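Local coordinates for protein response regulator (PDB 3T0Y) that probably regulates the general stress response as a PhyR-type response regulator whose sigma-like domain, present in this chain, mimics a sigma factor and binds another protein, at residues 47-52 against 75-80; 101-104 against 108-111; 27-32 against 37-42. All blocks are in the same frame, centred on the assembly; numbering follows the deposited sequence.

Contact 1 of 3, residues 47-52 against 75-80; sequences RVALEA and HAIWLS
I77 of helix 66-80 lies against V48, A49 and A52 of helix 39-54 and is the single residue through which segment 75-80 makes this contact. At its root, CB of I77 comes within 4.1 Å of V48 CG1. The two branches then part. With CG1 held between the backbone N and the carbonyl carbon (chi1 61°), this branch runs along the facing helix, and I77 CG1 packs at 3.9 Å on A49 CB and at 4.0 Å on A49 CA, close to both the methyl and the backbone carbon that bears it. From there CD1 turns to V48, ending 3.9 Å from V48 CG1. The shorter branch leads to the next turn, where I77 CG2 meets A52 CB at 4.2 Å. V48 offers CG1 because that methyl is anti to its backbone N (chi1 171°). Helix 39-54 lies in the PhyR sigma2 region, and its pairing with helix 66-80 is consistent with the all-helical fold of a probable sigma-factor mimic; the axes approach to 9.2 Å and cross at 117°, with the small A49 and A52 facing I77. The contact is wholly apolar and mostly buried, and L58, in the connection between the helices, covers both A52 and I77. The carbonyl of I77 has a polar partner on its own helix: S80 OG donates to I77 O over 3.2 Å, tilted from the carbonyl plane. Beyond the apolar patch, R47 forms a salt bridge with D38 of the second subunit, while W78 stacks edge-to-face with Y45 and makes a cation-pi contact with R92.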
loop_
_atom_site.group_PDB
_atom_site.type_symbol
_atom_site.label_atom_id
_atom_site.label_comp_id
_atom_site.label_asym_id
_atom_site.label_seq_id
_atom_site.Cartn_x
_atom_site.Cartn_y
_atom_site.Cartn_z
ATOM N N ARG C 47 -5.702 -9.012 2.243
ATOM C CA ARG C 47 -5.315 -9.967 3.278
ATOM C C ARG C 47 -6.147 -9.725 4.527
ATOM O O ARG C 47 -6.759 -10.637 5.059
ATOM C CB ARG C 47 -3.814 -9.884 3.606
ATOM C CG ARG C 47 -2.907 -10.594 2.596
ATOM C CD ARG C 47 -1.471 -10.792 3.139
ATOM N NE ARG C 47 -0.922 -9.548 3.668
ATOM C CZ ARG C 47 -0.262 -8.651 2.943
ATOM N NH1 ARG C 47 -0.043 -8.868 1.650
ATOM N NH2 ARG C 47 0.182 -7.535 3.510
ATOM N N VAL C 48 -6.178 -8.487 4.988
ATOM C CA VAL C 48 -6.954 -8.162 6.172
ATOM C C VAL C 48 -8.402 -8.655 6.041
ATOM O O VAL C 48 -9.002 -9.152 7.018
ATOM C CB VAL C 48 -6.956 -6.654 6.428
ATOM C CG1 VAL C 48 -7.945 -6.309 7.530
ATOM C CG2 VAL C 48 -5.533 -6.165 6.767
ATOM N N ALA C 49 -8.944 -8.531 4.830
ATOM C CA ALA C 49 -10.339 -8.907 4.559
ATOM C C ALA C 49 -10.525 -10.397 4.663
ATOM O O ALA C 49 -11.475 -10.865 5.277
ATOM C CB ALA C 49 -10.779 -8.445 3.178
ATOM N N LEU C 50 -9.622 -11.139 4.038
ATOM C CA LEU C 50 -9.728 -12.579 4.010
ATOM C C LEU C 50 -9.523 -13.134 5.408
ATOM O O LEU C 50 -10.062 -14.179 5.752
ATOM C CB LEU C 50 -8.708 -13.176 3.041
ATOM C CG LEU C 50 -8.928 -12.668 1.617
ATOM C CD1 LEU C 50 -7.844 -13.149 0.675
ATOM C CD2 LEU C 50 -10.293 -13.107 1.137
ATOM N N GLU C 51 -8.757 -12.429 6.224
ATOM C CA GLU C 51 -8.510 -12.895 7.580
ATOM C C GLU C 51 -9.720 -12.633 8.447
ATOM O O GLU C 51 -10.045 -13.426 9.325
ATOM C CB GLU C 51 -7.258 -12.242 8.166
ATOM C CG GLU C 51 -5.975 -12.867 7.638
ATOM C CD GLU C 51 -4.736 -12.091 8.045
ATOM O OE1 GLU C 51 -4.878 -10.891 8.390
ATOM O OE2 GLU C 51 -3.626 -12.677 8.021
ATOM N N ALA C 52 -10.391 -11.516 8.201
ATOM C CA ALA C 52 -11.629 -11.215 8.905
ATOM C C ALA C 52 -12.635 -12.346 8.666
ATOM O O ALA C 52 -13.449 -12.684 9.539
ATOM C CB ALA C 52 -12.193 -9.882 8.428
ATOM N N HIS C 75 -14.608 -3.515 1.508
ATOM C CA HIS C 75 -14.910 -2.120 1.756
ATOM C C HIS C 75 -15.029 -1.827 3.257
ATOM O O HIS C 75 -14.570 -0.795 3.723
ATOM C CB HIS C 75 -16.178 -1.670 1.040
ATOM C CG HIS C 75 -16.498 -0.244 1.303
ATOM N ND1 HIS C 75 -15.839 0.791 0.667
ATOM C CD2 HIS C 75 -17.345 0.333 2.190
ATOM C CE1 HIS C 75 -16.288 1.943 1.138
ATOM N NE2 HIS C 75 -17.200 1.695 2.062
ATOM N N ALA C 76 -15.636 -2.742 4.006
ATOM C CA ALA C 76 -15.857 -2.552 5.434
ATOM C C ALA C 76 -14.549 -2.490 6.216
ATOM O O ALA C 76 -14.397 -1.668 7.126
ATOM C CB ALA C 76 -16.731 -3.665 5.986
ATOM N N ILE C 77 -13.607 -3.362 5.886
ATOM C CA ILE C 77 -12.349 -3.343 6.619
ATOM C C ILE C 77 -11.505 -2.180 6.115
ATOM O O ILE C 77 -10.758 -1.584 6.870
ATOM C CB ILE C 77 -11.572 -4.694 6.567
ATOM C CG1 ILE C 77 -11.196 -5.066 5.134
ATOM C CG2 ILE C 77 -12.367 -5.821 7.233
ATOM C CD1 ILE C 77 -9.910 -4.430 4.672
ATOM N N TRP C 78 -11.640 -1.849 4.836
ATOM C CA TRP C 78 -10.903 -0.720 4.279
ATOM C C TRP C 78 -11.318 0.563 4.979
ATOM O O TRP C 78 -10.487 1.361 5.419
ATOM C CB TRP C 78 -11.166 -0.578 2.782
ATOM C CG TRP C 78 -10.544 0.646 2.226
ATOM C CD1 TRP C 78 -9.223 0.844 1.959
ATOM C CD2 TRP C 78 -11.212 1.856 1.868
ATOM N NE1 TRP C 78 -9.021 2.114 1.464
ATOM C CE2 TRP C 78 -10.230 2.753 1.388
ATOM C CE3 TRP C 78 -12.546 2.274 1.908
ATOM C CZ2 TRP C 78 -10.539 4.047 0.962
ATOM C CZ3 TRP C 78 -12.853 3.549 1.472
ATOM C CH2 TRP C 78 -11.849 4.423 1.002
ATOM N N LEU C 79 -12.624 0.738 5.066
ATOM C CA LEU C 79 -13.232 1.871 5.729
ATOM C C LEU C 79 -12.723 2.001 7.155
ATOM O O LEU C 79 -12.223 3.053 7.552
ATOM C CB LEU C 79 -14.744 1.661 5.760
ATOM C CG LEU C 79 -15.580 2.925 5.783
ATOM C CD1 LEU C 79 -15.096 3.850 4.678
ATOM C CD2 LEU C 79 -17.041 2.574 5.603
ATOM N N SER C 80 -12.851 0.919 7.916
ATOM C CA SER C 80 -12.492 0.902 9.333
ATOM C C SER C 80 -10.984 1.013 9.627
ATOM O O SER C 80 -10.575 1.090 10.788
ATOM C CB SER C 80 -13.024 -0.377 9.990
ATOM O OG SER C 80 -12.112 -1.454 9.810
#

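Contact 2 of 3, residues 101-104 against 108-111; sequences FLLT and GFTP
The carbonyl of L103 receives F109 N across the turn that ends helix 95-106, a bond of 3.0 Å between F109 N and L103 O with an N-H...O angle of 149°. A second backbone bond, G108 N to T104 O at 3.2 Å, is weak and strongly bent. G108, with positive phi, is the first residue to leave helical geometry, where the chain bends out of the helix. T110 is the N-cap of the next helix, its side chain accepting a backbone N-H just past the segment, and T110 N in turn bonds to E113. The hydroxyl of T104 turns back toward its own helix, to the carbonyls of A100 and F101.

CH...O contacts accompany these bonds. T104 CA points its hydrogen at F109 O over 3.4 Å, and the methyl CG2 of T104 is close to the same oxygen. L103 O also sits at the edge of the phenyl ring, 3.3 Å from F109 CD2.

The apolar pair is L103 CD2 with F109 CD2 at 4.0 Å, the two side chains meeting at a slant. F109 also meets Y71 of the second subunit edge-to-face.

This turn joins helix 95-106 to helix 111-118 in the PhyR sigma-like domain, of the helix-turn-helix clan. L103 and F109 pack on I117 of helix 111-118, and T104 reaches I129 of helix 122-140.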
loop_
_atom_site.group_PDB
_atom_site.type_symbol
_atom_site.label_atom_id
_atom_site.label_comp_id
_atom_site.label_asym_id
_atom_site.label_seq_id
_atom_site.Cartn_x
_atom_site.Cartn_y
_atom_site.Cartn_z
ATOM N N PHE C 101 6.598 10.685 3.812
ATOM C CA PHE C 101 6.234 10.962 5.182
ATOM C C PHE C 101 7.036 10.095 6.160
ATOM O O PHE C 101 7.568 10.603 7.145
ATOM C CB PHE C 101 4.733 10.732 5.382
ATOM C CG PHE C 101 4.276 10.952 6.792
ATOM C CD1 PHE C 101 4.138 12.240 7.300
ATOM C CD2 PHE C 101 3.974 9.877 7.613
ATOM C CE1 PHE C 101 3.697 12.455 8.610
ATOM C CE2 PHE C 101 3.536 10.085 8.927
ATOM C CZ PHE C 101 3.403 11.373 9.423
ATOM N N LEU C 102 7.127 8.793 5.902
ATOM C CA LEU C 102 7.838 7.922 6.818
ATOM C C LEU C 102 9.340 8.161 6.800
ATOM O O LEU C 102 9.994 8.023 7.829
ATOM C CB LEU C 102 7.530 6.437 6.559
ATOM C CG LEU C 102 6.100 5.994 6.875
ATOM C CD1 LEU C 102 5.935 4.561 6.495
ATOM C CD2 LEU C 102 5.784 6.176 8.344
ATOM N N LEU C 103 9.897 8.503 5.639
ATOM C CA LEU C 103 11.327 8.742 5.569
ATOM C C LEU C 103 11.691 9.900 6.509
ATOM O O LEU C 103 12.720 9.866 7.173
ATOM C CB LEU C 103 11.779 9.041 4.140
ATOM C CG LEU C 103 11.809 7.797 3.255
ATOM C CD1 LEU C 103 11.865 8.212 1.793
ATOM C CD2 LEU C 103 13.002 6.894 3.618
ATOM N N THR C 104 10.832 10.909 6.577
ATOM C CA THR C 104 11.128 12.077 7.389
ATOM C C THR C 104 10.626 11.902 8.828
ATOM O O THR C 104 11.412 11.941 9.771
ATOM C CB THR C 104 10.579 13.366 6.733
ATOM O OG1 THR C 104 9.199 13.182 6.368
ATOM C CG2 THR C 104 11.363 13.671 5.464
ATOM N N GLY C 108 13.660 9.768 10.307
ATOM C CA GLY C 108 14.453 10.937 10.662
ATOM C C GLY C 108 15.400 11.475 9.603
ATOM O O GLY C 108 16.329 12.213 9.926
ATOM N N PHE C 109 15.184 11.121 8.340
ATOM C CA PHE C 109 15.938 11.752 7.261
ATOM C C PHE C 109 15.436 13.170 7.059
ATOM O O PHE C 109 14.265 13.466 7.313
ATOM C CB PHE C 109 15.788 10.973 5.964
ATOM C CG PHE C 109 16.387 9.610 6.028
ATOM C CD1 PHE C 109 17.764 9.452 5.966
ATOM C CD2 PHE C 109 15.587 8.496 6.202
ATOM C CE1 PHE C 109 18.336 8.196 6.042
ATOM C CE2 PHE C 109 16.146 7.236 6.265
ATOM C CZ PHE C 109 17.528 7.088 6.187
ATOM N N THR C 110 16.309 14.052 6.591
ATOM C CA THR C 110 15.877 15.408 6.285
ATOM C C THR C 110 15.151 15.332 4.965
ATOM O O THR C 110 15.346 14.374 4.210
ATOM C CB THR C 110 17.059 16.375 6.178
ATOM O OG1 THR C 110 17.915 15.971 5.100
ATOM C CG2 THR C 110 17.859 16.365 7.470
ATOM N N PRO C 111 14.288 16.321 4.686
ATOM C CA PRO C 111 13.631 16.361 3.383
ATOM C C PRO C 111 14.624 16.266 2.217
ATOM O O PRO C 111 14.290 15.664 1.201
ATOM C CB PRO C 111 12.911 17.715 3.400
ATOM C CG PRO C 111 12.600 17.924 4.834
ATOM C CD PRO C 111 13.770 17.348 5.599
#

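Contact 3 of 3, residues 27-32 against 37-42; sequences YIRRYA and GDQATG
R29 spreads one face of its guanidinium over the side chain of Q39, with Q39 CD above the group and R29 NH2 3.5 Å from Q39 CG; the guanidinium and amide planes are 44° apart. A bend in the Q39 chain (chi2 60°) carries its amide back to the first helix, where Q39 NE2 donates to R29 O over 3.3 Å. The bond is nearly straight at nitrogen (170°) but comes down on the carbonyl from above its plane. D43 is a shared partner, taking a salt bridge from R29 NH2 at OD2 and a hydrogen bond from Q39 NE2 at OD1. The segments flank a short connection between the consecutive helices 25-36 and 39-54 in the sigma2-like part of PhyR. Glycine at 42 lets the backbones close in: A32 CB lies 3.5 Å from G42 CA and 3.4 Å from G42 O. After G37 breaks the first helix, D38 N-caps the second, its OD2 gripped from opposite faces by T41 N at 2.8 Å and T41 OG1 at 2.7 Å. T41 OG1 also bonds to R98. R30, whose CB points away from segment 37-42, pairs with E107 of the second subunit and an acidic side chain of the other protein.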
loop_
_atom_site.group_PDB
_atom_site.type_symbol
_atom_site.label_atom_id
_atom_site.label_comp_id
_atom_site.label_asym_id
_atom_site.label_seq_id
_atom_site.Cartn_x
_atom_site.Cartn_y
_atom_site.Cartn_z
ATOM N N TYR C 27 -9.826 -10.263 -9.108
ATOM C CA TYR C 27 -10.613 -9.048 -9.326
ATOM C C TYR C 27 -10.566 -8.106 -8.135
ATOM O O TYR C 27 -10.328 -6.926 -8.301
ATOM C CB TYR C 27 -12.035 -9.404 -9.735
ATOM C CG TYR C 27 -11.989 -10.223 -10.990
ATOM C CD1 TYR C 27 -11.876 -9.608 -12.231
ATOM C CD2 TYR C 27 -11.974 -11.608 -10.938
ATOM C CE1 TYR C 27 -11.795 -10.346 -13.384
ATOM C CE2 TYR C 27 -11.892 -12.364 -12.095
ATOM C CZ TYR C 27 -11.805 -11.724 -13.314
ATOM O OH TYR C 27 -11.718 -12.457 -14.471
ATOM N N ILE C 28 -10.722 -8.640 -6.932
ATOM C CA ILE C 28 -10.574 -7.829 -5.751
ATOM C C ILE C 28 -9.162 -7.241 -5.718
ATOM O O ILE C 28 -8.962 -6.131 -5.231
ATOM C CB ILE C 28 -10.941 -8.611 -4.453
ATOM C CG1 ILE C 28 -11.210 -7.654 -3.293
ATOM C CG2 ILE C 28 -9.867 -9.607 -4.071
ATOM C CD1 ILE C 28 -12.220 -6.588 -3.627
ATOM N N ARG C 29 -8.175 -7.938 -6.277
ATOM C CA ARG C 29 -6.829 -7.363 -6.249
ATOM C C ARG C 29 -6.766 -6.174 -7.167
ATOM O O ARG C 29 -6.083 -5.186 -6.866
ATOM C CB ARG C 29 -5.750 -8.352 -6.677
ATOM C CG ARG C 29 -5.581 -9.551 -5.794
ATOM C CD ARG C 29 -4.412 -10.400 -6.313
ATOM N NE ARG C 29 -3.108 -9.820 -5.985
ATOM C CZ ARG C 29 -2.032 -9.882 -6.765
ATOM N NH1 ARG C 29 -2.101 -10.483 -7.948
ATOM N NH2 ARG C 29 -0.887 -9.330 -6.366
ATOM N N ARG C 30 -7.445 -6.280 -8.307
ATOM C CA ARG C 30 -7.469 -5.174 -9.247
ATOM C C ARG C 30 -8.107 -3.974 -8.563
ATOM O O ARG C 30 -7.587 -2.873 -8.633
ATOM C CB ARG C 30 -8.247 -5.519 -10.522
ATOM C CG ARG C 30 -8.353 -4.336 -11.489
ATOM C CD ARG C 30 -9.282 -4.620 -12.649
ATOM N NE ARG C 30 -10.567 -5.091 -12.163
ATOM C CZ ARG C 30 -11.503 -5.645 -12.913
ATOM N NH1 ARG C 30 -11.306 -5.813 -14.216
ATOM N NH2 ARG C 30 -12.623 -6.062 -12.347
ATOM N N TYR C 31 -9.238 -4.196 -7.899
ATOM C CA TYR C 31 -9.953 -3.093 -7.273
ATOM C C TYR C 31 -9.092 -2.481 -6.165
ATOM O O TYR C 31 -8.945 -1.262 -6.078
ATOM C CB TYR C 31 -11.281 -3.579 -6.712
ATOM C CG TYR C 31 -12.004 -2.548 -5.896
ATOM C CD1 TYR C 31 -12.529 -1.411 -6.500
ATOM C CD2 TYR C 31 -12.164 -2.702 -4.520
ATOM C CE1 TYR C 31 -13.184 -0.449 -5.765
ATOM C CE2 TYR C 31 -12.827 -1.748 -3.773
ATOM C CZ TYR C 31 -13.341 -0.614 -4.416
ATOM O OH TYR C 31 -14.025 0.348 -3.711
ATOM N N ALA C 32 -8.517 -3.351 -5.336
ATOM C CA ALA C 32 -7.718 -2.948 -4.193
ATOM C C ALA C 32 -6.605 -2.019 -4.620
ATOM O O ALA C 32 -6.391 -0.963 -4.010
ATOM C CB ALA C 32 -7.141 -4.204 -3.495
ATOM N N GLY C 37 -3.716 2.609 -4.351
ATOM C CA GLY C 37 -2.546 3.249 -4.908
ATOM C C GLY C 37 -1.466 2.385 -5.505
ATOM O O GLY C 37 -0.731 2.849 -6.381
ATOM N N ASP C 38 -1.342 1.161 -5.005
ATOM C CA ASP C 38 -0.413 0.186 -5.560
ATOM C C ASP C 38 -0.771 -1.223 -5.082
ATOM O O ASP C 38 -1.655 -1.396 -4.226
ATOM C CB ASP C 38 1.052 0.542 -5.237
ATOM C CG ASP C 38 1.396 0.400 -3.752
ATOM O OD1 ASP C 38 2.532 0.764 -3.370
ATOM O OD2 ASP C 38 0.554 -0.075 -2.967
ATOM N N GLN C 39 -0.091 -2.227 -5.638
ATOM C CA GLN C 39 -0.458 -3.618 -5.389
ATOM C C GLN C 39 -0.125 -4.036 -3.965
ATOM O O GLN C 39 -0.848 -4.827 -3.367
ATOM C CB GLN C 39 0.236 -4.559 -6.386
ATOM C CG GLN C 39 -0.493 -5.890 -6.584
ATOM C CD GLN C 39 -1.923 -5.698 -7.117
ATOM O OE1 GLN C 39 -2.122 -5.388 -8.301
ATOM N NE2 GLN C 39 -2.925 -5.864 -6.233
ATOM N N ALA C 40 0.961 -3.504 -3.419
ATOM C CA ALA C 40 1.344 -3.828 -2.043
ATOM C C ALA C 40 0.289 -3.354 -1.047
ATOM O O ALA C 40 -0.151 -4.111 -0.176
ATOM C CB ALA C 40 2.697 -3.223 -1.698
ATOM N N THR C 41 -0.110 -2.092 -1.180
ATOM C CA THR C 41 -1.157 -1.537 -0.351
ATOM C C THR C 41 -2.474 -2.312 -0.587
ATOM O O THR C 41 -3.172 -2.680 0.378
ATOM C CB THR C 41 -1.346 -0.031 -0.619
ATOM O OG1 THR C 41 -0.088 0.648 -0.470
ATOM C CG2 THR C 41 -2.337 0.565 0.367
ATOM N N GLY C 42 -2.786 -2.600 -1.852
ATOM C CA GLY C 42 -4.026 -3.315 -2.172
ATOM C C GLY C 42 -4.061 -4.729 -1.585
ATOM O O GLY C 42 -5.053 -5.152 -0.982
#

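Contacts 1 and 3 share helix 39-54 and are both mostly buried, their centres about 13 Å apart. Contact 3 ties the start of that helix to its predecessor in sequence, and contact 1 ties its later turns to helix 66-80. Contact 2 is more exposed and lies in the sigma-like region, with its centre about 29 Å from that of contact 1 and across the centre of the chain. The chemistry differs accordingly: purely apolar packing in contact 1, a backbone-bonded turn in contact 2, and in contact 3 an arginine–glutamine pair beside a close alanine–glycine approach where two helices follow each other. All three touch the second subunit and the other protein.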